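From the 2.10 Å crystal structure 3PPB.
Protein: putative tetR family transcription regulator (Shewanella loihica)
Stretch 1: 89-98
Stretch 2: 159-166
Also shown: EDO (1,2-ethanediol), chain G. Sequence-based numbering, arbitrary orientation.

Stretch 1, residues 89-98: LWFAALTWAM
Stretch 2 (159-166) GQYLAATR

Two helical segments of one chain pack through an apolar, knob-into-hole contact centred on Tyr161, with no hydrogen bond between them. Residues 89-98 and 159-166 are helical throughout, and both helices extend beyond these segments. Phi is -58 to -76° and psi -28 to -49°. Within each segment, backbone hydrogen bonds run from N to the O four residues back, for N of residues 93-98 and 163-166, as in Leu94 N to Trp90 O (3.0 Å). The N-to-C directions differ by 48°, with a signed crossing angle of -48°. The axes approach to 10.2 Å. The nearest CA atoms across the segments are those of Leu94 and Thr165, 6.4 Å apart. The contact buries 360 Å², both sides summed. Trp90, Ala93, Leu94, Ala97, Tyr161, Ala164 and Thr165 are buried.

Tyr161 has the largest covered area. Its CA-to-CB bond points sideways, but chi1 of 167° (t) and chi2 of 78° bring the ring among Trp90, Ala93, Leu94 and Ala97. Ala93 CB lies 3.7 Å from Tyr161 CE1, and Leu94 CD1 lies 3.7 Å from Tyr161 CD1. Ala97 CB is 3.4 Å from Tyr161 OH. Ala93 and Ala97 point toward the other helix, and their single methyl groups let the ring come close. The carbonyl Ala93 O sits at the ring edge, 3.6 Å from Tyr161 OH. That hydroxyl, like Trp90 NE1, is hydrogen-bonded elsewhere in the structure.

Trp90 closes one end of the contact. With chi1 of 174° (t) and chi2 of -103°, its indole reaches across to the helix backbone. Trp90 CZ3 is 3.8 Å from Tyr161 CA, and Trp90 CZ2 is 3.7 Å from Ala164 CB. Gln160 O meets the indole edge 3.6 Å from Trp90 CH2. Ala164 points toward the first helix, and its small side chain leaves room for this broad ring.

Leu94 has chi1 of -96°, between wells, and chi2 of 51° (p). Leu94 CD1 is 3.9 Å from Thr165 CG2. Both Leu94 methyls lie near Ala164 CB, with CD2 at 4.3 Å and CD1 at 4.4 Å. Thr165 has chi1 of 59° (p). Thr165 OG1 donates to Tyr161 O at 2.9 Å, satisfying the polar group within its own helix. Thr165 CG2 lies 3.5 Å from Ala97 CB.

Trp96 is marginal, with chi1 of 180° (t), chi2 of 95° and CE3 3.8 Å from Tyr161 OH. Trp96 NE1 gives a weak hydrogen bond to O1 of the 1,2-ethanediol at 3.2 Å.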

ATOM      1  N   LEU A  89     -10.896   3.320 -17.205  1.00 31.53           N
ATOM      2  CA  LEU A  89      -9.511   3.089 -16.784  1.00 31.31           C
ATOM      3  C   LEU A  89      -9.463   2.368 -15.445  1.00 34.22           C
ATOM      4  O   LEU A  89      -8.658   1.458 -15.270  1.00 32.42           O
ATOM      5  CB  LEU A  89      -8.719   4.394 -16.689  1.00 31.39           C
ATOM      6  CG  LEU A  89      -8.209   4.974 -18.023  1.00 35.79           C
ATOM      7  CD1 LEU A  89      -7.927   6.422 -17.886  1.00 34.73           C
ATOM      8  CD2 LEU A  89      -6.964   4.229 -18.535  1.00 35.73           C
ATOM      9  N   TRP A  90     -10.331   2.782 -14.503  1.00 30.12           N
ATOM     10  CA  TRP A  90     -10.415   2.188 -13.172  1.00 28.67           C
ATOM     11  C   TRP A  90     -10.819   0.707 -13.267  1.00 32.16           C
ATOM     12  O   TRP A  90     -10.148  -0.139 -12.682  1.00 31.76           O
ATOM     13  CB  TRP A  90     -11.419   2.979 -12.338  1.00 26.75           C
ATOM     14  CG  TRP A  90     -11.695   2.392 -10.992  1.00 27.24           C
ATOM     15  CD1 TRP A  90     -12.794   1.684 -10.614  1.00 29.51           C
ATOM     16  CD2 TRP A  90     -10.826   2.427  -9.851  1.00 27.33           C
ATOM     17  NE1 TRP A  90     -12.702   1.347  -9.286  1.00 28.57           N
ATOM     18  CE2 TRP A  90     -11.496   1.776  -8.797  1.00 30.45           C
ATOM     19  CE3 TRP A  90      -9.540   2.950  -9.615  1.00 28.38           C
ATOM     20  CZ2 TRP A  90     -10.937   1.651  -7.522  1.00 29.72           C
ATOM     21  CZ3 TRP A  90      -8.993   2.831  -8.351  1.00 29.00           C
ATOM     22  CH2 TRP A  90      -9.691   2.201  -7.321  1.00 29.65           C
ATOM     23  N   PHE A  91     -11.883   0.393 -14.031  1.00 26.53           N
ATOM     24  CA  PHE A  91     -12.320  -0.992 -14.128  1.00 26.53           C
ATOM     25  C   PHE A  91     -11.351  -1.828 -14.986  1.00 31.57           C
ATOM     26  O   PHE A  91     -11.179  -3.007 -14.681  1.00 32.19           O
ATOM     27  CB  PHE A  91     -13.783  -1.124 -14.562  1.00 27.23           C
ATOM     28  CG  PHE A  91     -14.724  -0.668 -13.457  1.00 28.26           C
ATOM     29  CD1 PHE A  91     -14.678  -1.254 -12.188  1.00 30.70           C
ATOM     30  CD2 PHE A  91     -15.646   0.350 -13.677  1.00 29.89           C
ATOM     31  CE1 PHE A  91     -15.519  -0.810 -11.154  1.00 30.56           C
ATOM     32  CE2 PHE A  91     -16.521   0.760 -12.654  1.00 33.71           C
ATOM     33  CZ  PHE A  91     -16.446   0.180 -11.396  1.00 31.34           C
ATOM     34  N   ALA A  92     -10.637  -1.220 -15.955  1.00 28.50           N
ATOM     35  CA  ALA A  92      -9.592  -1.939 -16.717  1.00 28.79           C
ATOM     36  C   ALA A  92      -8.414  -2.285 -15.808  1.00 31.57           C
ATOM     37  O   ALA A  92      -7.830  -3.360 -15.945  1.00 32.51           O
ATOM     38  CB  ALA A  92      -9.094  -1.103 -17.889  1.00 29.54           C
ATOM     39  N   ALA A  93      -8.063  -1.368 -14.882  1.00 27.53           N
ATOM     40  CA  ALA A  93      -6.960  -1.571 -13.920  1.00 27.30           C
ATOM     41  C   ALA A  93      -7.312  -2.713 -12.957  1.00 30.70           C
ATOM     42  O   ALA A  93      -6.502  -3.614 -12.741  1.00 30.16           O
ATOM     43  CB  ALA A  93      -6.677  -0.272 -13.150  1.00 26.63           C
ATOM     44  N   LEU A  94      -8.540  -2.694 -12.419  1.00 27.06           N
ATOM     45  CA  LEU A  94      -9.022  -3.718 -11.486  1.00 26.64           C
ATOM     46  C   LEU A  94      -9.156  -5.056 -12.202  1.00 30.44           C
ATOM     47  O   LEU A  94      -8.776  -6.066 -11.620  1.00 30.50           O
ATOM     48  CB  LEU A  94     -10.342  -3.274 -10.815  1.00 26.22           C
ATOM     49  CG  LEU A  94     -10.229  -2.598  -9.414  1.00 30.47           C
ATOM     50  CD1 LEU A  94      -9.225  -1.458  -9.401  1.00 30.88           C
ATOM     51  CD2 LEU A  94     -11.571  -2.016  -8.971  1.00 29.19           C
ATOM     52  N   THR A  95      -9.603  -5.066 -13.491  1.00 27.03           N
ATOM     53  CA  THR A  95      -9.716  -6.302 -14.275  1.00 28.09           C
ATOM     54  C   THR A  95      -8.325  -6.891 -14.470  1.00 34.26           C
ATOM     55  O   THR A  95      -8.143  -8.103 -14.304  1.00 35.70           O
ATOM     56  CB  THR A  95     -10.412  -6.044 -15.614  1.00 33.37           C
ATOM     57  OG1 THR A  95     -11.716  -5.533 -15.348  1.00 35.29           O
ATOM     58  CG2 THR A  95     -10.511  -7.295 -16.501  1.00 30.54           C
ATOM     59  N   TRP A  96      -7.335  -6.028 -14.776  1.00 30.23           N
ATOM     60  CA  TRP A  96      -5.948  -6.457 -14.973  1.00 30.49           C
ATOM     61  C   TRP A  96      -5.425  -7.113 -13.695  1.00 35.58           C
ATOM     62  O   TRP A  96      -4.809  -8.173 -13.775  1.00 36.54           O
ATOM     63  CB  TRP A  96      -5.065  -5.276 -15.403  1.00 28.77           C
ATOM     64  CG  TRP A  96      -3.625  -5.657 -15.617  1.00 30.63           C
ATOM     65  CD1 TRP A  96      -3.029  -5.988 -16.801  1.00 34.53           C
ATOM     66  CD2 TRP A  96      -2.602  -5.749 -14.610  1.00 30.28           C
ATOM     67  NE1 TRP A  96      -1.694  -6.272 -16.599  1.00 34.57           N
ATOM     68  CE2 TRP A  96      -1.409  -6.153 -15.258  1.00 35.16           C
ATOM     69  CE3 TRP A  96      -2.576  -5.534 -13.221  1.00 30.99           C
ATOM     70  CZ2 TRP A  96      -0.200  -6.310 -14.565  1.00 33.77           C
ATOM     71  CZ3 TRP A  96      -1.387  -5.732 -12.534  1.00 32.52           C
ATOM     72  CH2 TRP A  96      -0.221  -6.125 -13.203  1.00 33.71           C
ATOM     73  N   ALA A  97      -5.699  -6.495 -12.521  1.00 31.49           N
ATOM     74  CA  ALA A  97      -5.292  -6.998 -11.200  1.00 30.58           C
ATOM     75  C   ALA A  97      -5.850  -8.415 -10.928  1.00 34.64           C
ATOM     76  O   ALA A  97      -5.137  -9.247 -10.387  1.00 35.73           O
ATOM     77  CB  ALA A  97      -5.760  -6.040 -10.116  1.00 29.87           C
HETATM   78  N   MSE A  98      -7.125  -8.671 -11.292  1.00 29.19           N
HETATM   79  CA  MSE A  98      -7.774  -9.972 -11.091  1.00 27.65           C
HETATM   80  C   MSE A  98      -7.264 -10.981 -12.118  1.00 34.08           C
HETATM   81  O   MSE A  98      -7.168 -12.161 -11.803  1.00 33.53           O
HETATM   82  CB  MSE A  98      -9.305  -9.855 -11.184  1.00 28.33           C
HETATM   83  CG  MSE A  98      -9.921  -8.885 -10.152  1.00 33.15           C
HETATM   84 SE   MSE A  98      -9.437  -9.256  -8.262  0.75 38.98          SE
HETATM   85  CE  MSE A  98     -10.558 -10.908  -7.967  1.00 38.02           C
ATOM     86  N   GLY A 159      -2.883   4.708  -4.080  1.00 21.94           N
ATOM     87  CA  GLY A 159      -3.300   4.124  -2.809  1.00 21.50           C
ATOM     88  C   GLY A 159      -4.697   3.516  -2.868  1.00 26.73           C
ATOM     89  O   GLY A 159      -4.947   2.453  -2.283  1.00 26.97           O
ATOM     90  N   GLN A 160      -5.626   4.190  -3.561  1.00 22.77           N
ATOM     91  CA  GLN A 160      -6.998   3.702  -3.677  1.00 21.73           C
ATOM     92  C   GLN A 160      -7.048   2.482  -4.563  1.00 25.20           C
ATOM     93  O   GLN A 160      -7.807   1.562  -4.272  1.00 23.65           O
ATOM     94  CB  GLN A 160      -7.951   4.785  -4.179  1.00 22.27           C
ATOM     95  CG  GLN A 160      -8.115   5.897  -3.140  1.00 19.39           C
ATOM     96  CD  GLN A 160      -9.220   6.815  -3.510  1.00 27.48           C
ATOM     97  OE1 GLN A 160      -9.075   7.660  -4.407  1.00 22.80           O
ATOM     98  NE2 GLN A 160     -10.355   6.663  -2.844  1.00 23.44           N
ATOM     99  N   TYR A 161      -6.216   2.443  -5.619  1.00 24.89           N
ATOM    100  CA  TYR A 161      -6.123   1.250  -6.481  1.00 25.40           C
ATOM    101  C   TYR A 161      -5.635   0.053  -5.643  1.00 27.58           C
ATOM    102  O   TYR A 161      -6.200  -1.044  -5.711  1.00 25.81           O
ATOM    103  CB  TYR A 161      -5.176   1.511  -7.672  1.00 26.16           C
ATOM    104  CG  TYR A 161      -4.780   0.252  -8.409  1.00 28.44           C
ATOM    105  CD1 TYR A 161      -5.652  -0.355  -9.314  1.00 31.46           C
ATOM    106  CD2 TYR A 161      -3.558  -0.371  -8.164  1.00 28.00           C
ATOM    107  CE1 TYR A 161      -5.303  -1.539  -9.977  1.00 31.82           C
ATOM    108  CE2 TYR A 161      -3.214  -1.571  -8.800  1.00 28.64           C
ATOM    109  CZ  TYR A 161      -4.085  -2.140  -9.718  1.00 32.85           C
ATOM    110  OH  TYR A 161      -3.770  -3.312 -10.366  1.00 35.37           O
ATOM    111  N   LEU A 162      -4.582   0.262  -4.849  1.00 26.26           N
ATOM    112  CA  LEU A 162      -4.025  -0.824  -4.041  1.00 27.14           C
ATOM    113  C   LEU A 162      -5.003  -1.288  -2.982  1.00 32.27           C
ATOM    114  O   LEU A 162      -5.058  -2.478  -2.692  1.00 34.27           O
ATOM    115  CB  LEU A 162      -2.681  -0.426  -3.416  1.00 27.21           C
ATOM    116  CG  LEU A 162      -1.506  -0.246  -4.413  1.00 31.00           C
ATOM    117  CD1 LEU A 162      -0.314   0.310  -3.707  1.00 30.91           C
ATOM    118  CD2 LEU A 162      -1.153  -1.565  -5.112  1.00 27.45           C
ATOM    119  N   ALA A 163      -5.805  -0.367  -2.432  1.00 29.70           N
ATOM    120  CA  ALA A 163      -6.817  -0.702  -1.429  1.00 27.84           C
ATOM    121  C   ALA A 163      -7.942  -1.529  -2.065  1.00 29.51           C
ATOM    122  O   ALA A 163      -8.351  -2.527  -1.490  1.00 28.43           O
ATOM    123  CB  ALA A 163      -7.373   0.560  -0.807  1.00 28.41           C
ATOM    124  N   ALA A 164      -8.422  -1.128  -3.260  1.00 25.45           N
ATOM    125  CA  ALA A 164      -9.536  -1.816  -3.932  1.00 24.89           C
ATOM    126  C   ALA A 164      -9.108  -3.193  -4.421  1.00 30.25           C
ATOM    127  O   ALA A 164      -9.893  -4.135  -4.318  1.00 31.90           O
ATOM    128  CB  ALA A 164     -10.085  -0.971  -5.096  1.00 24.46           C
ATOM    129  N   THR A 165      -7.862  -3.334  -4.887  1.00 24.97           N
ATOM    130  CA  THR A 165      -7.367  -4.625  -5.372  1.00 25.48           C
ATOM    131  C   THR A 165      -7.038  -5.559  -4.205  1.00 29.50           C
ATOM    132  O   THR A 165      -7.203  -6.757  -4.360  1.00 27.76           O
ATOM    133  CB  THR A 165      -6.226  -4.462  -6.351  1.00 32.22           C
ATOM    134  OG1 THR A 165      -5.146  -3.756  -5.747  1.00 33.03           O
ATOM    135  CG2 THR A 165      -6.675  -3.772  -7.638  1.00 25.83           C
ATOM    136  N   ARG A 166      -6.637  -5.019  -3.034  1.00 25.11           N
ATOM    137  CA  ARG A 166      -6.450  -5.799  -1.808  1.00 24.71           C
ATOM    138  C   ARG A 166      -7.809  -6.389  -1.430  1.00 30.04           C
ATOM    139  O   ARG A 166      -7.929  -7.587  -1.212  1.00 32.72           O
ATOM    140  CB  ARG A 166      -5.925  -4.882  -0.661  1.00 26.77           C
ATOM    141  CG  ARG A 166      -5.978  -5.462   0.780  1.00 31.44           C
ATOM    142  CD  ARG A 166      -4.812  -6.404   1.063  1.00 45.72           C
ATOM    143  NE  ARG A 166      -5.006  -7.705   0.421  1.00 54.78           N
ATOM    144  CZ  ARG A 166      -4.156  -8.267  -0.431  1.00 64.08           C
ATOM    145  NH1 ARG A 166      -3.006  -7.675  -0.720  1.00 48.40           N
ATOM    146  NH2 ARG A 166      -4.444  -9.436  -0.989  1.00 40.39           N
TER
HETATM  147  C1  EDO G 210      -0.463  -8.324 -19.130  1.00 59.31           C
HETATM  148  O1  EDO G 210       0.558  -7.978 -18.182  1.00 60.35           O
HETATM  149  C2  EDO G 210      -0.843  -7.077 -19.924  1.00 58.45           C
HETATM  150  O2  EDO G 210      -1.948  -7.370 -20.792  1.00 66.14           O